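Local structure of histone-lysine N-methyltransferase, H3 lysine-9 specific SUVH6 (Arabidopsis thaliana, 6A5N) at residues E12-F17 with N85-H90; R451-S456 with L492-N497; L461-V466 with V478-Q483. The protein catalyses methylation of histone H3 at lysine 9 and binds DNA, probably methylated, through its SRA domain. The protein carries 1 engineered substitution. All coordinates share one frame; numbering follows the deposited sequence.

Interaction 3 is nested inside the loop that interaction 2 closes, and the two form one block of the SET domain, centres about 11 Å apart. C493 O lies 3.1 Å from L461 N, a probable hydrogen bond joining 492-497 to the hairpin, and Y494 CD2 packs 3.6 Å from F480 CE1. By analogy with other SET enzymes, this block probably borders the cofactor and lysine clefts. Interaction 1, centred about 23 Å from interaction 3, has its nearest atom about 4 Å from the bound DNA, against about 18 Å for interaction 3 and about 23 Å for interaction 2. A probable hydrogen bond, R15 NE to Q483 O at 3.2 Å, ties its helix to the hairpin.

Interaction 1 (E12-F17 with N85-H90); sequences ETLRLF and NILGIH
L14 and L87 meet at about a right angle, each pushing branched ends into the other. The bump on the 85-90 side is L87 CD1, which settles against the fork of L14: it lies 3.6 Å from L14 CD2 and touches CG and CD1 of the same leucine at slightly longer range. Next to it, L87 CD2 slides past the methyl of T13, with T13 CG2 4.1 Å away. The second bump is I86 CD1, set into a shallow hollow of helix 4-30 bounded by T13, L14 and F17. Its nearest wall is F17, whose CB is 3.8 Å from I86 CD1; the ring carbon F17 CG follows at 4.0 Å, and the methyl lies obliquely to that ring. T13 CG2 and L14 CD2 complete the hollow more loosely, at 4.2 and 4.3 Å from I86 CD1. With CG1 between its backbone N and carbonyl carbon (chi1 78°) and the chain extended beyond, I86 points CD1 at F17. T13 turns its hydroxyl back to K9 O within its own helix, and this leaves CG2 to face the partner. Wholly apolar, the contact packs the long N-terminal helix 4-30 against helix 81-87 of the SRA domain and buries a modest 230 Å². Helix 81-87 ends here in a Schellman motif: G88 has positive phi (88°), where a side chain would jam against the carbonyl O of L87. N85, in that last turn, packs on a DNA phosphate. Away from this contact, R15 is paired with E12 and D484. Around the interface, L52 of helix 44-54 packs on both F17 and I86, A48 adds to F17, E83 of helix 81-87 touches L14 and F17, and F78 of strand 77-78 contacts L14 and L87.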
loop_
_atom_site.group_PDB
_atom_site.type_symbol
_atom_site.label_atom_id
_atom_site.label_comp_id
_atom_site.label_asym_id
_atom_site.label_seq_id
_atom_site.Cartn_x
_atom_site.Cartn_y
_atom_site.Cartn_z
ATOM N N GLU A 12 6.162 -6.982 6.627
ATOM C CA GLU A 12 6.376 -6.094 7.767
ATOM C C GLU A 12 7.649 -5.257 7.587
ATOM O O GLU A 12 7.714 -4.122 8.053
ATOM C CB GLU A 12 6.401 -6.907 9.074
ATOM C CG GLU A 12 5.685 -6.236 10.251
ATOM C CD GLU A 12 4.265 -5.736 9.929
ATOM O OE1 GLU A 12 3.616 -6.289 9.011
ATOM O OE2 GLU A 12 3.816 -4.765 10.585
ATOM N N THR A 13 8.641 -5.793 6.882
ATOM C CA THR A 13 9.864 -5.033 6.626
ATOM C C THR A 13 9.560 -3.833 5.726
ATOM O O THR A 13 10.024 -2.718 5.993
ATOM C CB THR A 13 10.963 -5.911 5.985
ATOM O OG1 THR A 13 11.179 -7.075 6.800
ATOM C CG2 THR A 13 12.265 -5.148 5.859
ATOM N N LEU A 14 8.760 -4.050 4.686
ATOM C CA LEU A 14 8.390 -2.962 3.784
ATOM C C LEU A 14 7.490 -1.944 4.486
ATOM O O LEU A 14 7.642 -0.730 4.285
ATOM C CB LEU A 14 7.701 -3.513 2.535
ATOM C CG LEU A 14 8.550 -4.401 1.626
ATOM C CD1 LEU A 14 7.728 -4.901 0.464
ATOM C CD2 LEU A 14 9.763 -3.654 1.127
ATOM N N ARG A 15 6.559 -2.438 5.300
ATOM C CA ARG A 15 5.710 -1.575 6.121
ATOM C C ARG A 15 6.530 -0.703 7.047
ATOM O O ARG A 15 6.288 0.498 7.158
ATOM C CB ARG A 15 4.743 -2.408 6.952
ATOM C CG ARG A 15 3.477 -2.783 6.240
ATOM C CD ARG A 15 2.758 -3.914 6.962
ATOM N NE ARG A 15 1.812 -4.578 6.070
ATOM C CZ ARG A 15 1.125 -5.674 6.378
ATOM N NH1 ARG A 15 0.290 -6.204 5.495
ATOM N NH2 ARG A 15 1.273 -6.247 7.565
ATOM N N LEU A 16 7.502 -1.305 7.718
ATOM C CA LEU A 16 8.402 -0.538 8.562
ATOM C C LEU A 16 9.094 0.535 7.720
ATOM O O LEU A 16 8.999 1.716 8.050
ATOM C CB LEU A 16 9.421 -1.453 9.245
ATOM C CG LEU A 16 10.148 -0.777 10.406
ATOM C CD1 LEU A 16 9.193 -0.637 11.585
ATOM C CD2 LEU A 16 11.375 -1.568 10.821
ATOM N N PHE A 17 9.734 0.137 6.619
ATOM C CA PHE A 17 10.433 1.096 5.761
ATOM C C PHE A 17 9.588 2.312 5.356
ATOM O O PHE A 17 10.040 3.459 5.439
ATOM C CB PHE A 17 10.933 0.405 4.487
ATOM C CG PHE A 17 11.459 1.352 3.446
ATOM C CD1 PHE A 17 12.763 1.818 3.514
ATOM C CD2 PHE A 17 10.656 1.772 2.395
ATOM C CE1 PHE A 17 13.257 2.686 2.550
ATOM C CE2 PHE A 17 11.138 2.656 1.438
ATOM C CZ PHE A 17 12.440 3.105 1.514
ATOM N N ASN A 85 16.802 -3.352 -2.431
ATOM C CA ASN A 85 18.033 -3.575 -1.689
ATOM C C ASN A 85 17.761 -4.101 -0.283
ATOM O O ASN A 85 18.319 -5.130 0.103
ATOM C CB ASN A 85 18.876 -2.298 -1.635
ATOM C CG ASN A 85 20.243 -2.518 -0.985
ATOM O OD1 ASN A 85 20.373 -2.446 0.235
ATOM N ND2 ASN A 85 21.266 -2.776 -1.798
ATOM N N ILE A 86 16.903 -3.430 0.483
ATOM C CA ILE A 86 16.670 -3.900 1.855
ATOM C C ILE A 86 16.101 -5.315 1.853
ATOM O O ILE A 86 16.294 -6.053 2.815
ATOM C CB ILE A 86 15.728 -2.963 2.679
ATOM C CG1 ILE A 86 14.259 -3.158 2.309
ATOM C CG2 ILE A 86 16.151 -1.505 2.554
ATOM C CD1 ILE A 86 13.303 -2.198 3.051
ATOM N N LEU A 87 15.410 -5.700 0.784
ATOM C CA LEU A 87 14.872 -7.057 0.704
ATOM C C LEU A 87 15.871 -8.079 0.092
ATOM O O LEU A 87 15.720 -9.289 0.275
ATOM C CB LEU A 87 13.560 -7.049 -0.095
ATOM C CG LEU A 87 12.360 -6.351 0.561
ATOM C CD1 LEU A 87 11.060 -6.724 -0.114
ATOM C CD2 LEU A 87 12.287 -6.697 2.017
ATOM N N GLY A 88 16.892 -7.593 -0.612
ATOM C CA GLY A 88 17.888 -8.467 -1.213
ATOM C C GLY A 88 17.470 -8.916 -2.601
ATOM O O GLY A 88 18.120 -9.774 -3.212
ATOM N N ILE A 89 16.368 -8.346 -3.089
ATOM C CA ILE A 89 15.854 -8.644 -4.423
ATOM C C ILE A 89 16.840 -8.192 -5.492
ATOM O O ILE A 89 17.061 -8.884 -6.478
ATOM C CB ILE A 89 14.487 -7.943 -4.680
ATOM C CG1 ILE A 89 13.399 -8.515 -3.777
ATOM C CG2 ILE A 89 14.063 -8.067 -6.135
ATOM C CD1 ILE A 89 12.042 -7.902 -4.013
ATOM N N HIS A 90 17.400 -7.003 -5.274
ATOM C CA HIS A 90 18.297 -6.341 -6.206
ATOM C C HIS A 90 19.143 -5.388 -5.378
ATOM O O HIS A 90 18.609 -4.441 -4.786
ATOM C CB HIS A 90 17.496 -5.613 -7.285
ATOM C CG HIS A 90 18.300 -5.182 -8.477
ATOM N ND1 HIS A 90 18.640 -6.044 -9.501
ATOM C CD2 HIS A 90 18.770 -3.964 -8.840
ATOM C CE1 HIS A 90 19.312 -5.380 -10.426
ATOM N NE2 HIS A 90 19.407 -4.118 -10.048
#

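Interaction 2 (R451-S456 with L492-N497); sequences RFINHS and LCYDYN
The NHS motif of the SET domain, N454 to S456, lies alongside the YDY motif, Y494 to Y496, in a short, weakly bonded parallel pairing of H455 with Y494. Y494 N donates to N454 O (3.2 Å), and Y494 O receives S456 N (3.2 Å). H455 and Y494 point to the same face, where Y496 joins them in an aromatic cluster. Y496 OH stands over the centre of the H455 imidazole, 3.4 Å from H455 CD2. The two rings are nearly parallel (17°) but strongly offset. Toward Y494, H455 presents an edge in an offset edge-to-face contact, centroids 5.8 Å apart. This apposition marks the SET pseudoknot, in which the C-terminal segment passes through a loop formed by the preceding chain to reach the NHS strand; in relatives it borders the cofactor and lysine clefts. With an alanine in place of H455, the Y496 hydroxyl would probably lose the imidazole face beneath it and the Y494 ring its edge-on neighbour. Y494 CG sits between its backbone N and carbonyl carbon (chi1 61°), putting the ring's edge against I453, whose CG2 is 3.4 Å from Y494 CD2. Across the sheet from the aromatic cluster, C493 SG lies 3.4 Å from S456 CB. N454 ND2 is held by E491 OE2 and W365 O; F480 stacks on the Y494 ring and F403 meets it too.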
loop_
_atom_site.group_PDB
_atom_site.type_symbol
_atom_site.label_atom_id
_atom_site.label_comp_id
_atom_site.label_asym_id
_atom_site.label_seq_id
_atom_site.Cartn_x
_atom_site.Cartn_y
_atom_site.Cartn_z
ATOM N N ARG A 451 -19.127 -2.179 2.437
ATOM C CA ARG A 451 -19.856 -3.330 2.948
ATOM C C ARG A 451 -19.463 -4.612 2.222
ATOM O O ARG A 451 -19.723 -5.713 2.719
ATOM C CB ARG A 451 -21.371 -3.084 2.837
ATOM C CG ARG A 451 -22.011 -3.455 1.495
ATOM C CD ARG A 451 -23.477 -2.983 1.407
ATOM N NE ARG A 451 -24.329 -3.929 0.685
ATOM C CZ ARG A 451 -25.135 -4.808 1.276
ATOM N NH1 ARG A 451 -25.215 -4.859 2.598
ATOM N NH2 ARG A 451 -25.873 -5.636 0.551
ATOM N N PHE A 452 -18.829 -4.474 1.058
ATOM C CA PHE A 452 -18.465 -5.640 0.252
ATOM C C PHE A 452 -17.032 -6.108 0.503
ATOM O O PHE A 452 -16.598 -7.120 -0.057
ATOM C CB PHE A 452 -18.635 -5.337 -1.239
ATOM C CG PHE A 452 -20.059 -5.146 -1.675
ATOM C CD1 PHE A 452 -20.947 -6.218 -1.711
ATOM C CD2 PHE A 452 -20.497 -3.896 -2.096
ATOM C CE1 PHE A 452 -22.254 -6.036 -2.137
ATOM C CE2 PHE A 452 -21.799 -3.705 -2.518
ATOM C CZ PHE A 452 -22.681 -4.773 -2.539
ATOM N N ILE A 453 -16.285 -5.369 1.319
ATOM C CA ILE A 453 -14.909 -5.752 1.617
ATOM C C ILE A 453 -14.894 -7.032 2.451
ATOM O O ILE A 453 -15.589 -7.124 3.470
ATOM C CB ILE A 453 -14.160 -4.621 2.359
ATOM C CG1 ILE A 453 -14.223 -3.331 1.551
ATOM C CG2 ILE A 453 -12.706 -4.995 2.576
ATOM C CD1 ILE A 453 -13.547 -2.170 2.235
ATOM N N ASN A 454 -14.122 -8.025 2.011
ATOM C CA ASN A 454 -14.064 -9.305 2.714
ATOM C C ASN A 454 -12.951 -9.340 3.750
ATOM O O ASN A 454 -12.118 -8.429 3.814
ATOM C CB ASN A 454 -13.876 -10.466 1.731
ATOM C CG ASN A 454 -15.050 -10.629 0.787
ATOM O OD1 ASN A 454 -16.152 -10.994 1.201
ATOM N ND2 ASN A 454 -14.813 -10.388 -0.494
ATOM N N HIS A 455 -12.933 -10.406 4.545
ATOM C CA HIS A 455 -11.973 -10.540 5.634
ATOM C C HIS A 455 -10.805 -11.459 5.279
ATOM O O HIS A 455 -10.973 -12.431 4.544
ATOM C CB HIS A 455 -12.683 -11.052 6.889
ATOM C CG HIS A 455 -14.165 -10.816 6.886
ATOM N ND1 HIS A 455 -15.044 -11.606 6.179
ATOM C CD2 HIS A 455 -14.917 -9.874 7.507
ATOM C CE1 HIS A 455 -16.275 -11.164 6.366
ATOM N NE2 HIS A 455 -16.226 -10.114 7.166
ATOM N N SER A 456 -9.616 -11.152 5.792
ATOM C CA SER A 456 -8.424 -11.951 5.489
ATOM C C SER A 456 -7.441 -12.042 6.648
ATOM O O SER A 456 -7.266 -11.076 7.401
ATOM C CB SER A 456 -7.698 -11.375 4.268
ATOM O OG SER A 456 -6.787 -12.310 3.721
ATOM N N LEU A 492 -9.273 -6.325 -1.933
ATOM C CA LEU A 492 -9.138 -5.550 -0.722
ATOM C C LEU A 492 -9.754 -6.322 0.442
ATOM O O LEU A 492 -10.915 -6.744 0.386
ATOM C CB LEU A 492 -9.778 -4.174 -0.911
ATOM C CG LEU A 492 -9.171 -3.397 -2.083
ATOM C CD1 LEU A 492 -9.869 -2.061 -2.316
ATOM C CD2 LEU A 492 -7.687 -3.192 -1.870
ATOM N N CYS A 493 -8.963 -6.530 1.486
ATOM C CA CYS A 493 -9.457 -7.221 2.670
ATOM C C CYS A 493 -8.876 -6.646 3.959
ATOM O O CYS A 493 -7.767 -6.075 3.963
ATOM C CB CYS A 493 -9.148 -8.717 2.561
ATOM S SG CYS A 493 -7.564 -9.072 1.756
ATOM N N TYR A 494 -9.653 -6.767 5.042
ATOM C CA TYR A 494 -9.206 -6.372 6.387
ATOM C C TYR A 494 -9.382 -7.548 7.351
ATOM O O TYR A 494 -10.296 -8.354 7.176
ATOM C CB TYR A 494 -9.975 -5.135 6.900
ATOM C CG TYR A 494 -11.472 -5.308 7.032
ATOM C CD1 TYR A 494 -12.042 -5.727 8.227
ATOM C CD2 TYR A 494 -12.316 -5.013 5.971
ATOM C CE1 TYR A 494 -13.412 -5.867 8.352
ATOM C CE2 TYR A 494 -13.682 -5.149 6.083
ATOM C CZ TYR A 494 -14.228 -5.572 7.276
ATOM O OH TYR A 494 -15.597 -5.706 7.380
ATOM N N ASP A 495 -8.557 -7.599 8.380
ATOM C CA ASP A 495 -8.657 -8.588 9.437
ATOM C C ASP A 495 -9.671 -8.299 10.531
ATOM O O ASP A 495 -10.203 -7.218 10.615
ATOM C CB ASP A 495 -7.302 -8.811 10.064
ATOM C CG ASP A 495 -7.117 -10.207 10.557
ATOM O OD1 ASP A 495 -8.121 -10.901 10.726
ATOM O OD2 ASP A 495 -5.964 -10.606 10.787
ATOM N N TYR A 496 -9.930 -9.303 11.356
ATOM C CA TYR A 496 -10.835 -9.220 12.499
ATOM C C TYR A 496 -10.291 -8.459 13.676
ATOM O O TYR A 496 -9.119 -8.222 13.766
ATOM C CB TYR A 496 -11.280 -10.605 12.946
ATOM C CG TYR A 496 -12.399 -11.118 12.103
ATOM C CD1 TYR A 496 -13.570 -10.408 11.984
ATOM C CD2 TYR A 496 -12.266 -12.285 11.381
ATOM C CE1 TYR A 496 -14.595 -10.856 11.180
ATOM C CE2 TYR A 496 -13.284 -12.744 10.577
ATOM C CZ TYR A 496 -14.448 -12.028 10.488
ATOM O OH TYR A 496 -15.457 -12.482 9.692
ATOM N N ASN A 497 -11.174 -8.047 14.565
ATOM C CA ASN A 497 -10.806 -7.094 15.587
ATOM C C ASN A 497 -9.740 -7.522 16.590
ATOM O O ASN A 497 -8.791 -6.796 16.816
ATOM C CB ASN A 497 -12.103 -6.531 16.240
ATOM C CG ASN A 497 -12.286 -6.917 17.706
ATOM O OD1 ASN A 497 -12.438 -6.050 18.566
ATOM N ND2 ASN A 497 -12.281 -8.214 17.991
#

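Interaction 3 (L461-V466 with V478-Q483); sequences LYAQNV and VMFFAQ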
loop_
_atom_site.group_PDB
_atom_site.type_symbol
_atom_site.label_atom_id
_atom_site.label_comp_id
_atom_site.label_asym_id
_atom_site.label_seq_id
_atom_site.Cartn_x
_atom_site.Cartn_y
_atom_site.Cartn_z
ATOM N N LEU A 461 -5.582 -3.930 4.027
ATOM C CA LEU A 461 -6.309 -2.792 4.584
ATOM C C LEU A 461 -6.377 -2.846 6.111
ATOM O O LEU A 461 -6.419 -3.931 6.710
ATOM C CB LEU A 461 -7.735 -2.735 4.028
ATOM C CG LEU A 461 -7.940 -2.528 2.535
ATOM C CD1 LEU A 461 -9.363 -2.095 2.242
ATOM C CD2 LEU A 461 -6.945 -1.529 1.987
ATOM N N TYR A 462 -6.382 -1.682 6.746
ATOM C CA TYR A 462 -6.696 -1.651 8.174
ATOM C C TYR A 462 -7.689 -0.526 8.482
ATOM O O TYR A 462 -7.769 0.485 7.759
ATOM C CB TYR A 462 -5.414 -1.536 9.024
ATOM C CG TYR A 462 -4.894 -0.140 9.215
ATOM C CD1 TYR A 462 -5.212 0.587 10.357
ATOM C CD2 TYR A 462 -4.060 0.441 8.278
ATOM C CE1 TYR A 462 -4.737 1.863 10.542
ATOM C CE2 TYR A 462 -3.579 1.722 8.452
ATOM C CZ TYR A 462 -3.921 2.427 9.583
ATOM O OH TYR A 462 -3.435 3.703 9.758
ATOM N N ALA A 463 -8.474 -0.723 9.540
ATOM C CA ALA A 463 -9.525 0.232 9.900
ATOM C C ALA A 463 -9.003 1.297 10.865
ATOM O O ALA A 463 -8.358 0.974 11.862
ATOM C CB ALA A 463 -10.719 -0.497 10.505
ATOM N N GLN A 464 -9.291 2.561 10.578
ATOM C CA GLN A 464 -8.836 3.655 11.427
ATOM C C GLN A 464 -10.025 4.517 11.827
ATOM O O GLN A 464 -10.899 4.775 11.010
ATOM C CB GLN A 464 -7.761 4.464 10.685
ATOM C CG GLN A 464 -7.402 5.807 11.306
ATOM C CD GLN A 464 -6.580 5.674 12.561
ATOM O OE1 GLN A 464 -5.449 5.188 12.520
ATOM N NE2 GLN A 464 -7.138 6.116 13.691
ATOM N N ASN A 465 -10.077 4.933 13.086
ATOM C CA ASN A 465 -11.189 5.742 13.560
ATOM C C ASN A 465 -10.925 7.234 13.369
ATOM O O ASN A 465 -9.972 7.778 13.940
ATOM C CB ASN A 465 -11.471 5.432 15.034
ATOM C CG ASN A 465 -12.070 4.058 15.239
ATOM O OD1 ASN A 465 -12.838 3.584 14.408
ATOM N ND2 ASN A 465 -11.763 3.434 16.368
ATOM N N VAL A 466 -11.739 7.910 12.563
ATOM C CA VAL A 466 -11.563 9.355 12.452
ATOM C C VAL A 466 -12.763 10.117 13.018
ATOM O O VAL A 466 -13.917 9.673 12.929
ATOM C CB VAL A 466 -11.301 9.817 10.994
ATOM C CG1 VAL A 466 -10.230 8.942 10.325
ATOM C CG2 VAL A 466 -12.573 9.822 10.182
ATOM N N VAL A 478 -15.332 4.880 10.557
ATOM C CA VAL A 478 -14.354 3.835 10.231
ATOM C C VAL A 478 -13.830 4.036 8.815
ATOM O O VAL A 478 -14.555 3.840 7.834
ATOM C CB VAL A 478 -14.958 2.431 10.376
ATOM C CG1 VAL A 478 -13.944 1.355 9.989
ATOM C CG2 VAL A 478 -15.401 2.220 11.803
ATOM N N MET A 479 -12.567 4.435 8.719
ATOM C CA MET A 479 -11.940 4.725 7.443
ATOM C C MET A 479 -10.890 3.681 7.135
ATOM O O MET A 479 -9.965 3.479 7.925
ATOM C CB MET A 479 -11.321 6.119 7.467
ATOM C CG MET A 479 -12.310 7.205 7.816
ATOM S SD MET A 479 -13.825 6.985 6.869
ATOM C CE MET A 479 -14.597 8.598 7.075
ATOM N N PHE A 480 -11.048 2.993 6.007
ATOM C CA PHE A 480 -10.081 1.982 5.619
ATOM C C PHE A 480 -8.873 2.651 4.964
ATOM O O PHE A 480 -9.018 3.504 4.076
ATOM C CB PHE A 480 -10.724 0.960 4.675
ATOM C CG PHE A 480 -11.815 0.141 5.320
ATOM C CD1 PHE A 480 -11.523 -0.749 6.359
ATOM C CD2 PHE A 480 -13.128 0.246 4.880
ATOM C CE1 PHE A 480 -12.528 -1.512 6.950
ATOM C CE2 PHE A 480 -14.134 -0.518 5.462
ATOM C CZ PHE A 480 -13.833 -1.392 6.501
ATOM N N PHE A 481 -7.683 2.291 5.433
ATOM C CA PHE A 481 -6.463 2.758 4.805
ATOM C C PHE A 481 -5.693 1.549 4.321
ATOM O O PHE A 481 -6.020 0.411 4.695
ATOM C CB PHE A 481 -5.624 3.588 5.777
ATOM C CG PHE A 481 -6.156 4.971 6.012
ATOM C CD1 PHE A 481 -7.116 5.216 7.000
ATOM C CD2 PHE A 481 -5.684 6.037 5.251
ATOM C CE1 PHE A 481 -7.603 6.513 7.219
ATOM C CE2 PHE A 481 -6.165 7.333 5.466
ATOM C CZ PHE A 481 -7.125 7.565 6.450
ATOM N N ALA A 482 -4.677 1.782 3.494
ATOM C CA ALA A 482 -3.891 0.687 2.922
ATOM C C ALA A 482 -2.576 0.500 3.668
ATOM O O ALA A 482 -1.821 1.454 3.860
ATOM C CB ALA A 482 -3.631 0.946 1.443
ATOM N N GLN A 483 -2.280 -0.729 4.069
ATOM C CA GLN A 483 -1.004 -0.990 4.731
ATOM C C GLN A 483 0.013 -1.674 3.807
ATOM O O GLN A 483 1.117 -2.020 4.238
ATOM C CB GLN A 483 -1.228 -1.818 6.002
ATOM C CG GLN A 483 -2.012 -3.109 5.793
ATOM C CD GLN A 483 -1.984 -4.001 7.015
ATOM O OE1 GLN A 483 -1.689 -3.554 8.124
ATOM N NE2 GLN A 483 -2.275 -5.278 6.815
#
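Four backbone hydrogen bonds hold strand 461-466 to strand 478-482. Y462 and F481 form one hydrogen-bonded antiparallel pair, with F481 N to Y462 O at 2.9 Å nearly straight (173°) and Y462 N to F481 O returning at 3.0 Å. Q464 and M479 form the next such pair; both of its bonds measure 2.9 Å. L461 CA adds a CH contact to F481 O.

Apolar contacts divide between the two faces. Where L461, A463, V478 and F480 point, A463 CB touches V478 CG1 at 3.8 Å and F480 CE1 at slightly longer range, while the L461 and F480 side chains cross at about a right angle, CD1 against CB. F403 packs on A463 and V478 from strand 402-404. On the opposite face Y462 CE2 lies 3.8 Å from F481 CB, reached with the Y462 ring between its backbone N and carbonyl carbon (chi1 84°). Q464 CB rests 3.8 Å from F481 CD1. At the end of the ladder V466 CG2 presses on M479 CG at 3.5 Å, the two side chains nearly perpendicular.

Polar ends look elsewhere: Q464 NE2 serves K326 O as well as N465 O, N465 ND2 binds G406 O, and Q483 NE2 binds P459 O. The strands run antiparallel at 140°, a twisted beta hairpin, and they form the centre of a mixed four-stranded sheet, flanked by strands 329-330 and 378-381, within the largely beta SET fold.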